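Side-chain contacts in penicillin-binding protein 1A (Mycobacterium tuberculosis, PDB 5CXW), which builds and cross-links cell-wall peptidoglycan, joining a penicillin-insensitive transglycosylase domain to a penicillin-sensitive transpeptidase domain, of which this chain holds the latter: residues 112-117 with 266-271; 142-147 with 374-379; 63-68 with 87-92; 209-214 with 318-323. All blocks are in the same frame, centred on the assembly; numbering follows the deposited sequence. Where two conformers were deposited one is given.

Interaction 1 (112-117 with 266-271)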
loop_
_atom_site.group_PDB
_atom_site.type_symbol
_atom_site.label_atom_id
_atom_site.label_comp_id
_atom_site.label_asym_id
_atom_site.label_seq_id
_atom_site.Cartn_x
_atom_site.Cartn_y
_atom_site.Cartn_z
ATOM N N ILE A 112 17.159 15.496 1.075
ATOM C CA ILE A 112 16.146 16.437 0.647
ATOM C C ILE A 112 14.985 16.234 1.636
ATOM O O ILE A 112 14.272 15.196 1.571
ATOM C CB ILE A 112 15.678 16.234 -0.840
ATOM C CG1 ILE A 112 16.878 16.338 -1.786
ATOM C CG2 ILE A 112 14.600 17.244 -1.235
ATOM C CD1 ILE A 112 16.617 15.816 -3.179
ATOM N N GLY A 113 14.772 17.210 2.504
ATOM C CA GLY A 113 13.864 16.997 3.602
ATOM C C GLY A 113 12.468 17.538 3.392
ATOM O O GLY A 113 12.160 18.122 2.323
ATOM N N LEU A 114 11.647 17.419 4.441
ATOM C CA LEU A 114 10.207 17.753 4.306
ATOM C C LEU A 114 9.943 19.197 3.966
ATOM O O LEU A 114 8.923 19.503 3.384
ATOM C CB LEU A 114 9.417 17.326 5.540
ATOM C CG LEU A 114 9.346 15.865 5.827
ATOM C CD1 LEU A 114 8.435 15.617 7.009
ATOM C CD2 LEU A 114 8.942 14.989 4.650
ATOM N N GLY A 115 10.875 20.090 4.304
ATOM C CA GLY A 115 10.737 21.499 4.022
ATOM C C GLY A 115 11.256 21.971 2.673
ATOM O O GLY A 115 11.183 23.184 2.391
ATOM N N TYR A 116 11.731 21.054 1.831
ATOM C CA TYR A 116 12.204 21.375 0.488
ATOM C C TYR A 116 11.041 21.959 -0.317
ATOM O O TYR A 116 10.004 21.312 -0.478
ATOM C CB TYR A 116 12.805 20.129 -0.195
ATOM C CG TYR A 116 13.246 20.414 -1.605
ATOM C CD1 TYR A 116 14.176 21.401 -1.880
ATOM C CD2 TYR A 116 12.709 19.680 -2.667
ATOM C CE1 TYR A 116 14.589 21.629 -3.192
ATOM C CE2 TYR A 116 13.157 19.873 -3.981
ATOM C CZ TYR A 116 14.024 20.862 -4.237
ATOM O OH TYR A 116 14.377 21.025 -5.580
ATOM N N GLN A 117 11.224 23.170 -0.840
ATOM C CA GLN A 117 10.140 23.882 -1.553
ATOM C C GLN A 117 10.201 23.554 -3.020
ATOM O O GLN A 117 11.275 23.703 -3.646
ATOM C CB GLN A 117 10.362 25.378 -1.383
ATOM C CG GLN A 117 10.200 25.878 0.026
ATOM C CD GLN A 117 8.752 25.976 0.411
ATOM O OE1 GLN A 117 7.884 26.268 -0.424
ATOM N NE2 GLN A 117 8.451 25.660 1.663
ATOM N N VAL A 266 8.745 10.366 6.818
ATOM C CA VAL A 266 7.679 10.006 5.887
ATOM C C VAL A 266 6.322 9.867 6.677
ATOM O O VAL A 266 5.293 10.433 6.299
ATOM C CB VAL A 266 7.974 8.727 5.108
ATOM C CG1 VAL A 266 6.738 8.270 4.330
ATOM C CG2 VAL A 266 9.215 8.914 4.200
ATOM N N THR A 267 6.379 9.168 7.803
ATOM C CA THR A 267 5.226 9.063 8.700
ATOM C C THR A 267 4.669 10.420 9.019
ATOM O O THR A 267 3.459 10.627 8.916
ATOM C CB THR A 267 5.599 8.249 9.947
ATOM O OG1 THR A 267 5.990 6.954 9.507
ATOM C CG2 THR A 267 4.437 8.147 10.930
ATOM N N ALA A 268 5.557 11.342 9.434
ATOM C CA ALA A 268 5.135 12.651 9.853
ATOM C C ALA A 268 4.358 13.331 8.683
ATOM O O ALA A 268 3.354 13.999 8.931
ATOM C CB ALA A 268 6.302 13.493 10.325
ATOM N N ALA A 269 4.880 13.247 7.485
ATOM C CA ALA A 269 4.163 13.819 6.315
ATOM C C ALA A 269 2.810 13.237 6.042
ATOM O O ALA A 269 1.895 13.958 5.562
ATOM C CB ALA A 269 5.043 13.717 5.074
ATOM N N MET A 270 2.652 11.941 6.358
ATOM C CA MET A 270 1.431 11.170 6.088
ATOM C C MET A 270 0.394 11.298 7.197
ATOM O O MET A 270 -0.769 10.961 6.981
ATOM C CB MET A 270 1.750 9.695 5.868
ATOM C CG MET A 270 2.530 9.534 4.603
ATOM S SD MET A 270 3.184 7.863 4.420
ATOM C CE MET A 270 1.629 6.971 4.166
ATOM N N GLU A 271 0.815 11.752 8.367
ATOM C CA GLU A 271 -0.123 11.805 9.542
ATOM C C GLU A 271 -1.414 12.537 9.276
ATOM O O GLU A 271 -2.459 12.055 9.679
ATOM C CB GLU A 271 0.547 12.360 10.775
ATOM C CG GLU A 271 1.367 11.343 11.537
ATOM C CD GLU A 271 1.964 11.928 12.813
ATOM O OE1 GLU A 271 3.032 12.519 12.734
ATOM O OE2 GLU A 271 1.374 11.817 13.883
#
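L114 alone carries the 112-117 side of this small, buried and wholly apolar contact, laying the two methyls at the end of its side chain against A268 and A269. A269 CB sits under the fork, nearest to L114 CD2 at 4.1 Å; of the two branches only L114 CD1 also reaches A268 CB, at 4.5 Å. With L114 CG beside the backbone N and opposite the carbonyl carbon (chi1 -64°), and with chi2 nearly extended at -175°, the side chain runs straight out from its loop and meets the helix with the fork at its end. Two alanines in succession give that fork a low surface to rest on. L114 is the second residue of a type I turn from G113 to Y116, closed by the bond from Y116 N to G113 O (3.0 Å). V266 and T267 face away from the leucine: V266 packs on V105 and L108, and T267 OG1 is hydrogen-bonded to Y311 OH. The contact thus ties the loop between helix 100-109 and strand 117-119 to helix 260-270. L104 of helix 100-109 also touches L114, helix 143-149 supplies A144 and L147 against A269, and P367 lies on A268.

Interaction 2 (142-147 with 374-379)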
loop_
_atom_site.group_PDB
_atom_site.type_symbol
_atom_site.label_atom_id
_atom_site.label_comp_id
_atom_site.label_asym_id
_atom_site.label_seq_id
_atom_site.Cartn_x
_atom_site.Cartn_y
_atom_site.Cartn_z
ATOM N N ASN A 142 6.217 23.101 0.274
ATOM C CA ASN A 142 7.102 22.009 0.585
ATOM C C ASN A 142 6.568 20.644 0.175
ATOM O O ASN A 142 5.380 20.460 -0.152
ATOM C CB ASN A 142 7.620 22.049 2.023
ATOM C CG ASN A 142 6.556 21.725 3.053
ATOM O OD1 ASN A 142 5.812 20.736 2.933
ATOM N ND2 ASN A 142 6.446 22.594 4.062
ATOM N N ILE A 143 7.496 19.704 0.131
ATOM C CA ILE A 143 7.131 18.352 -0.305
ATOM C C ILE A 143 6.208 17.566 0.660
ATOM O O ILE A 143 5.518 16.638 0.228
ATOM C CB ILE A 143 8.359 17.540 -0.708
ATOM C CG1 ILE A 143 9.326 17.303 0.433
ATOM C CG2 ILE A 143 9.033 18.182 -1.897
ATOM C CD1 ILE A 143 10.514 16.390 0.028
ATOM N N ALA A 144 6.145 17.937 1.916
ATOM C CA ALA A 144 5.134 17.378 2.823
ATOM C C ALA A 144 3.709 17.870 2.481
ATOM O O ALA A 144 2.756 17.051 2.397
ATOM C CB ALA A 144 5.449 17.703 4.226
ATOM N N GLU A 145 3.585 19.170 2.243
ATOM C CA GLU A 145 2.320 19.764 1.829
ATOM C C GLU A 145 1.896 19.200 0.474
ATOM O O GLU A 145 0.732 18.877 0.275
ATOM C CB GLU A 145 2.437 21.282 1.827
ATOM C CG GLU A 145 1.209 22.044 1.343
ATOM C CD GLU A 145 0.126 22.258 2.372
ATOM O OE1 GLU A 145 -0.909 22.844 1.990
ATOM O OE2 GLU A 145 0.317 21.883 3.540
ATOM N N ALA A 146 2.846 19.051 -0.461
ATOM C CA ALA A 146 2.509 18.503 -1.778
ATOM C C ALA A 146 2.102 17.033 -1.687
ATOM O O ALA A 146 1.351 16.603 -2.520
ATOM C CB ALA A 146 3.668 18.682 -2.761
ATOM N N LEU A 147 2.567 16.306 -0.676
ATOM C CA LEU A 147 2.141 14.911 -0.533
ATOM C C LEU A 147 0.665 14.886 -0.078
ATOM O O LEU A 147 -0.166 14.128 -0.613
ATOM C CB LEU A 147 2.986 14.136 0.468
ATOM C CG LEU A 147 2.668 12.631 0.565
ATOM C CD1 LEU A 147 3.138 11.831 -0.686
ATOM C CD2 LEU A 147 3.316 12.085 1.810
ATOM N N ALA A 374 13.016 18.419 10.849
ATOM C CA ALA A 374 12.513 17.323 11.697
ATOM C C ALA A 374 11.001 17.422 11.680
ATOM O O ALA A 374 10.422 18.296 12.340
ATOM C CB ALA A 374 13.016 17.455 13.117
ATOM N N GLY A 375 10.358 16.507 11.000
ATOM C CA GLY A 375 8.926 16.552 10.834
ATOM C C GLY A 375 8.432 17.695 9.921
ATOM O O GLY A 375 9.245 18.405 9.310
ATOM N N VAL A 376 7.117 17.832 9.847
ATOM C CA VAL A 376 6.454 18.761 8.902
ATOM C C VAL A 376 6.713 20.167 9.399
ATOM O O VAL A 376 6.403 20.412 10.571
ATOM C CB VAL A 376 4.971 18.511 8.788
ATOM C CG1 VAL A 376 4.326 19.498 7.791
ATOM C CG2 VAL A 376 4.693 17.088 8.319
ATOM N N PRO A 377 7.214 21.089 8.538
ATOM C CA PRO A 377 7.433 22.474 8.980
ATOM C C PRO A 377 6.160 23.122 9.465
ATOM O O PRO A 377 5.133 22.982 8.829
ATOM C CB PRO A 377 7.907 23.173 7.687
ATOM C CG PRO A 377 8.648 22.093 6.969
ATOM C CD PRO A 377 7.855 20.849 7.217
ATOM N N PRO A 378 6.211 23.811 10.617
ATOM C CA PRO A 378 4.961 24.471 11.015
ATOM C C PRO A 378 4.619 25.574 10.002
ATOM O O PRO A 378 5.522 26.198 9.471
ATOM C CB PRO A 378 5.312 25.073 12.392
ATOM C CG PRO A 378 6.425 24.181 12.890
ATOM C CD PRO A 378 7.240 23.880 11.661
ATOM N N PRO A 379 3.328 25.818 9.732
ATOM C CA PRO A 379 3.070 26.863 8.731
ATOM C C PRO A 379 3.273 28.282 9.349
ATOM O O PRO A 379 3.156 28.417 10.586
ATOM C CB PRO A 379 1.604 26.607 8.337
ATOM C CG PRO A 379 1.023 25.758 9.454
ATOM C CD PRO A 379 2.103 25.474 10.471
HETATM O O HOH W 1 4.463 22.521 6.184
#
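N142 lays its amide nitrogen on the ring of P377 in the closest packing of this contact, the two side chains approaching from opposite directions. N142 ND2 lies 3.7 Å from P377 CG and almost as near to the other two ring carbons outside the backbone. The polar edge of this tight part is bridged by a water, which accepts from N142 ND2 (2.9 Å) and donates to P377 O (2.8 Å), so the polar connection between the segments is indirect. A144 CB and V376 CG1 make a looser apolar touch at 4.1 Å. It is anchored on the buried A144 and open toward solvent at V376, which as a whole lies largely at the surface. Behind A144, I143 packs into the protein against L104, V118 and L158. The other end of the N142 amide is held within its own segment. With chi1 at 71°, N142 OD1 turns back over the start of the helix and accepts from E145 N at 2.8 Å, in a nearly straight bond (167°), which fixes the rotation of the amide and directs ND2 toward the water. This is a classic asparagine N-cap, here on helix 143-149, set against a proline-rich tail whose residues 376-379 have polyproline-II backbone angles.

Interaction 3 (63-68 with 87-92)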
loop_
_atom_site.group_PDB
_atom_site.type_symbol
_atom_site.label_atom_id
_atom_site.label_comp_id
_atom_site.label_asym_id
_atom_site.label_seq_id
_atom_site.Cartn_x
_atom_site.Cartn_y
_atom_site.Cartn_z
ATOM N N ALA A 63 -9.914 -5.229 -2.875
ATOM C CA ALA A 63 -8.937 -6.063 -2.209
ATOM C C ALA A 63 -8.389 -5.336 -0.988
ATOM O O ALA A 63 -8.200 -4.098 -1.045
ATOM C CB ALA A 63 -7.818 -6.415 -3.163
ATOM N N VAL A 64 -8.157 -6.091 0.101
ATOM C CA VAL A 64 -7.663 -5.543 1.366
ATOM C C VAL A 64 -6.592 -6.470 1.920
ATOM O O VAL A 64 -6.786 -7.683 2.008
ATOM C CB VAL A 64 -8.770 -5.479 2.424
ATOM C CG1 VAL A 64 -8.284 -4.800 3.695
ATOM C CG2 VAL A 64 -10.008 -4.750 1.911
ATOM N N VAL A 65 -5.442 -5.929 2.262
ATOM C CA VAL A 65 -4.400 -6.684 2.963
ATOM C C VAL A 65 -3.905 -5.885 4.156
ATOM O O VAL A 65 -3.597 -4.692 4.013
ATOM C CB VAL A 65 -3.218 -6.993 2.032
ATOM C CG1 VAL A 65 -2.166 -7.826 2.789
ATOM C CG2 VAL A 65 -3.706 -7.751 0.827
ATOM N N SER A 66 -3.884 -6.526 5.345
ATOM C CA SER A 66 -3.392 -5.916 6.535
ATOM C C SER A 66 -2.207 -6.731 7.048
ATOM O O SER A 66 -2.342 -7.998 7.193
ATOM C CB SER A 66 -4.467 -5.923 7.616
ATOM O OG SER A 66 -5.622 -5.178 7.219
ATOM N N ILE A 67 -1.103 -6.042 7.325
ATOM C CA ILE A 67 0.130 -6.662 7.794
ATOM C C ILE A 67 0.591 -6.051 9.119
ATOM O O ILE A 67 0.500 -4.824 9.333
ATOM C CB ILE A 67 1.212 -6.475 6.721
ATOM C CG1 ILE A 67 0.894 -7.454 5.556
ATOM C CG2 ILE A 67 2.609 -6.803 7.251
ATOM C CD1 ILE A 67 1.707 -7.256 4.330
ATOM N N ASP A 68 1.048 -6.916 10.021
ATOM C CA ASP A 68 1.673 -6.530 11.273
ATOM C C ASP A 68 3.104 -6.015 11.028
ATOM O O ASP A 68 3.989 -6.787 10.659
ATOM C CB ASP A 68 1.684 -7.735 12.200
ATOM C CG ASP A 68 2.191 -7.419 13.594
ATOM O OD1 ASP A 68 2.757 -6.332 13.827
ATOM O OD2 ASP A 68 1.984 -8.334 14.452
ATOM N N ASP A 87 -7.777 -13.744 -7.500
ATOM C CA ASP A 87 -7.325 -13.117 -6.253
ATOM C C ASP A 87 -6.855 -11.688 -6.594
ATOM O O ASP A 87 -5.750 -11.469 -7.099
ATOM C CB ASP A 87 -6.213 -13.920 -5.579
ATOM C CG ASP A 87 -5.804 -13.346 -4.184
ATOM O OD1 ASP A 87 -6.067 -12.142 -3.904
ATOM O OD2 ASP A 87 -5.110 -14.067 -3.426
ATOM N N PHE A 88 -7.714 -10.718 -6.331
ATOM C CA PHE A 88 -7.374 -9.291 -6.598
ATOM C C PHE A 88 -6.315 -8.672 -5.694
ATOM O O PHE A 88 -5.822 -7.581 -6.028
ATOM C CB PHE A 88 -8.581 -8.383 -6.599
ATOM C CG PHE A 88 -9.299 -8.410 -7.906
ATOM C CD1 PHE A 88 -8.775 -7.704 -8.971
ATOM C CD2 PHE A 88 -10.343 -9.271 -8.089
ATOM C CE1 PHE A 88 -9.396 -7.763 -10.230
ATOM C CE2 PHE A 88 -10.977 -9.340 -9.341
ATOM C CZ PHE A 88 -10.489 -8.569 -10.381
ATOM N N ALA A 89 -5.979 -9.342 -4.586
ATOM C CA ALA A 89 -4.872 -8.936 -3.740
ATOM C C ALA A 89 -3.503 -9.306 -4.317
ATOM O O ALA A 89 -2.482 -8.839 -3.800
ATOM C CB ALA A 89 -5.000 -9.528 -2.320
ATOM N N GLN A 90 -3.505 -10.139 -5.339
ATOM C CA GLN A 90 -2.332 -10.588 -6.044
ATOM C C GLN A 90 -2.204 -10.036 -7.449
ATOM O O GLN A 90 -1.142 -10.237 -8.083
ATOM C CB GLN A 90 -2.319 -12.119 -6.122
ATOM C CG GLN A 90 -2.195 -12.795 -4.763
ATOM C CD GLN A 90 -0.832 -12.614 -4.109
ATOM O OE1 GLN A 90 0.203 -12.515 -4.792
ATOM N NE2 GLN A 90 -0.808 -12.558 -2.787
ATOM N N ALA A 91 -3.224 -9.318 -7.915
ATOM C CA ALA A 91 -3.239 -8.781 -9.271
ATOM C C ALA A 91 -2.248 -7.666 -9.445
ATOM O O ALA A 91 -2.018 -6.870 -8.513
ATOM C CB ALA A 91 -4.649 -8.288 -9.607
ATOM N N GLY A 92 -1.607 -7.572 -10.606
ATOM C CA GLY A 92 -0.767 -6.364 -10.852
ATOM C C GLY A 92 -1.626 -5.155 -11.180
ATOM O O GLY A 92 -2.412 -5.179 -12.169
#
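An Asx turn, overlapping a type I turn from D87 to Q90, presents F88 and A89 to A63 and V65 on one face of strand 60-67 in the central antiparallel sheet of the transpeptidase domain. D87 OD1 accepts from A89 N at 2.9 Å, with a bent N-H...O angle of 135°, and Q90 N bonds to D87 O at 3.1 Å, so the turn is fastened by both the side chain and the backbone of D87. The methyl of A63 lies against the peptide between F88 and A89, with A63 CB 3.7 Å from F88 O. Beyond that peptide, A63 CB also meets the base of the phenylalanine, F88 CB, at 4.0 Å. The ring itself leads away from the strand and packs edge-to-face with F86. Two residues along, V65 CG2 touches A89 CB at 3.8 Å. The torsion of V65 (chi1 -178°) places this branch beside its own backbone N and opposite the carbonyl carbon. A89 CB thus rests against both strand residues, being 4.3 Å from A63 CB. All four touching residues are buried. Around the contact, strand 315-323 flanks 60-67 on one side and strand 74-78 on the other, where Y77 lies against V65 and A89 and its OH is hydrogen-bonded to the second aspartate oxygen, D87 OD2. L6 and Q10 of helix 2-19 touch D87, and helix 211-222 packs on the same strand residues, V211 touching A63 and V65, while I212 lies against Q90.

Interaction 4 (209-214 with 318-323)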
loop_
_atom_site.group_PDB
_atom_site.type_symbol
_atom_site.label_atom_id
_atom_site.label_comp_id
_atom_site.label_asym_id
_atom_site.label_seq_id
_atom_site.Cartn_x
_atom_site.Cartn_y
_atom_site.Cartn_z
ATOM N N THR A 209 1.700 -3.063 -9.355
ATOM C CA THR A 209 2.109 -3.507 -8.056
ATOM C C THR A 209 0.916 -4.246 -7.427
ATOM O O THR A 209 -0.244 -4.026 -7.806
ATOM C CB THR A 209 2.419 -2.248 -7.213
ATOM O OG1 THR A 209 3.490 -1.551 -7.845
ATOM C CG2 THR A 209 2.837 -2.511 -5.735
ATOM N N ARG A 210 1.174 -5.121 -6.460
ATOM C CA ARG A 210 0.038 -5.838 -5.819
ATOM C C ARG A 210 -0.353 -5.109 -4.533
ATOM O O ARG A 210 0.465 -4.455 -3.880
ATOM C CB ARG A 210 0.452 -7.249 -5.452
ATOM C CG ARG A 210 0.985 -8.095 -6.612
ATOM C CD ARG A 210 1.522 -9.452 -6.135
ATOM N NE ARG A 210 2.781 -9.251 -5.405
ATOM C CZ ARG A 210 3.434 -10.175 -4.701
ATOM N NH1 ARG A 210 3.011 -11.421 -4.659
ATOM N NH2 ARG A 210 4.595 -9.845 -4.120
ATOM N N VAL A 211 -1.607 -5.320 -4.134
ATOM C CA VAL A 211 -2.118 -4.772 -2.890
ATOM C C VAL A 211 -1.254 -5.293 -1.732
ATOM O O VAL A 211 -0.909 -4.527 -0.812
ATOM C CB VAL A 211 -3.593 -5.178 -2.711
ATOM C CG1 VAL A 211 -4.150 -4.783 -1.354
ATOM C CG2 VAL A 211 -4.498 -4.569 -3.775
ATOM N N ILE A 212 -0.878 -6.597 -1.749
ATOM C CA ILE A 212 -0.002 -7.087 -0.688
ATOM C C ILE A 212 1.342 -6.379 -0.627
ATOM O O ILE A 212 1.823 -6.102 0.472
ATOM C CB ILE A 212 0.169 -8.640 -0.687
ATOM C CG1 ILE A 212 1.024 -9.102 0.501
ATOM C CG2 ILE A 212 0.722 -9.167 -2.026
ATOM C CD1 ILE A 212 0.674 -10.548 0.897
ATOM N N ASP A 213 1.918 -6.020 -1.777
ATOM C CA ASP A 213 3.190 -5.290 -1.821
ATOM C C ASP A 213 3.026 -3.932 -1.141
ATOM O O ASP A 213 3.871 -3.514 -0.398
ATOM C CB ASP A 213 3.632 -5.007 -3.279
ATOM C CG ASP A 213 4.071 -6.273 -4.031
ATOM O OD1 ASP A 213 4.916 -7.020 -3.490
ATOM O OD2 ASP A 213 3.645 -6.453 -5.200
ATOM N N MET A 214 1.929 -3.250 -1.425
ATOM C CA MET A 214 1.714 -1.909 -0.842
ATOM C C MET A 214 1.552 -1.991 0.710
ATOM O O MET A 214 2.146 -1.204 1.442
ATOM C CB MET A 214 0.507 -1.207 -1.463
ATOM C CG MET A 214 0.708 -0.812 -2.919
ATOM S SD MET A 214 2.061 0.357 -3.172
ATOM C CE MET A 214 1.324 1.823 -2.504
ATOM N N ALA A 318 -3.627 -1.898 3.154
ATOM C CA ALA A 318 -3.797 -1.395 1.823
ATOM C C ALA A 318 -5.184 -1.827 1.289
ATOM O O ALA A 318 -5.587 -2.970 1.433
ATOM C CB ALA A 318 -2.727 -1.968 0.898
ATOM N N VAL A 319 -5.863 -0.890 0.636
ATOM C CA VAL A 319 -7.152 -1.152 0.008
ATOM C C VAL A 319 -7.128 -0.595 -1.398
ATOM O O VAL A 319 -6.802 0.568 -1.628
ATOM C CB VAL A 319 -8.299 -0.445 0.725
ATOM C CG1 VAL A 319 -9.634 -0.736 0.049
ATOM C CG2 VAL A 319 -8.341 -0.840 2.242
ATOM N N TRP A 320 -7.600 -1.453 -2.304
ATOM C CA TRP A 320 -7.850 -1.129 -3.714
ATOM C C TRP A 320 -9.325 -1.386 -4.012
ATOM O O TRP A 320 -9.906 -2.336 -3.517
ATOM C CB TRP A 320 -6.972 -1.993 -4.602
ATOM C CG TRP A 320 -7.364 -2.003 -6.075
ATOM C CD1 TRP A 320 -6.922 -1.126 -7.044
ATOM C CD2 TRP A 320 -8.224 -2.929 -6.745
ATOM N NE1 TRP A 320 -7.455 -1.470 -8.266
ATOM C CE2 TRP A 320 -8.278 -2.554 -8.105
ATOM C CE3 TRP A 320 -8.957 -4.049 -6.336
ATOM C CZ2 TRP A 320 -8.990 -3.298 -9.061
ATOM C CZ3 TRP A 320 -9.679 -4.751 -7.265
ATOM C CH2 TRP A 320 -9.688 -4.373 -8.636
ATOM N N VAL A 321 -9.908 -0.475 -4.786
ATOM C CA VAL A 321 -11.192 -0.681 -5.416
ATOM C C VAL A 321 -11.028 -0.463 -6.912
ATOM O O VAL A 321 -10.372 0.486 -7.369
ATOM C CB VAL A 321 -12.265 0.256 -4.823
ATOM C CG1 VAL A 321 -13.601 0.061 -5.550
ATOM C CG2 VAL A 321 -12.433 0.035 -3.327
ATOM N N GLY A 322 -11.662 -1.315 -7.717
ATOM C CA GLY A 322 -11.652 -1.168 -9.184
ATOM C C GLY A 322 -12.752 -2.024 -9.770
ATOM O O GLY A 322 -13.720 -2.364 -9.059
ATOM N N THR A 323 -12.606 -2.392 -11.027
ATOM C CA THR A 323 -13.578 -3.271 -11.649
ATOM C C THR A 323 -12.955 -4.551 -12.119
ATOM O O THR A 323 -11.733 -4.640 -12.325
ATOM C CB THR A 323 -14.330 -2.616 -12.831
ATOM O OG1 THR A 323 -13.498 -2.507 -14.004
ATOM C CG2 THR A 323 -14.877 -1.240 -12.433
#
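The indole of W320 has V211 CG2 coming in obliquely and G322 N over one face, 3.5 Å above the plane toward the rim; its NE1 is hydrogen-bonded to D305 OD2, W307 meets the ring edge-to-face, and F88 lies with its ring at about 15° to it. The other flat group, the guanidinium of R210, has I212 CG2 over one face and D213 OD2 at its edge, in plane. R210 grips D213 side-on: NE reaches OD2 and NH2 reaches OD1, both at 2.9 Å. D213 OD2 also takes R210 N at 3.1 Å on its anti lone pair, so the carboxylate holds both backbone N and side chain of the N-cap residue. V211 does most of the packing on the strand, crossing W320 at about a right angle. With chi1 at 173°, its CG1 sits 3.9 Å from A318 CB while V211 CG2 lies 3.7 Å from W320 CB. The A318 methyl also touches V211 O (3.6 Å) and M214 CB (4.1 Å); beyond CB, the methionine folds away. The first turn of helix 211-222 packs on strand 315-323, beside strand 60-67, while W307 of strand 303-312 touches V211 and M214. V319 and V321 pack on helix 343-356.

How the interactions relate
The four contacts form two pairs. Interactions 1 and 2 have centres about 5 Å apart and share a probable hydrogen bond, Y116 O to I143 N (3.0 Å), while A268 O packs on V376 CG2. Interactions 3 and 4, about 6 Å apart between centres, are joined through neighbouring strands of one sheet by the probable bonds V65 O to A318 N (2.9 Å) and A63 N to W320 O (3.0 Å). Between the pairs, centres lie about 24 to 30 Å apart. Interaction 4 lies closer to the active site: the M214 side chain is about 9 Å from that of S97, the acyl-ester serine by similarity, and about 10 Å from the bound penicillin V, against about 14 Å for A269.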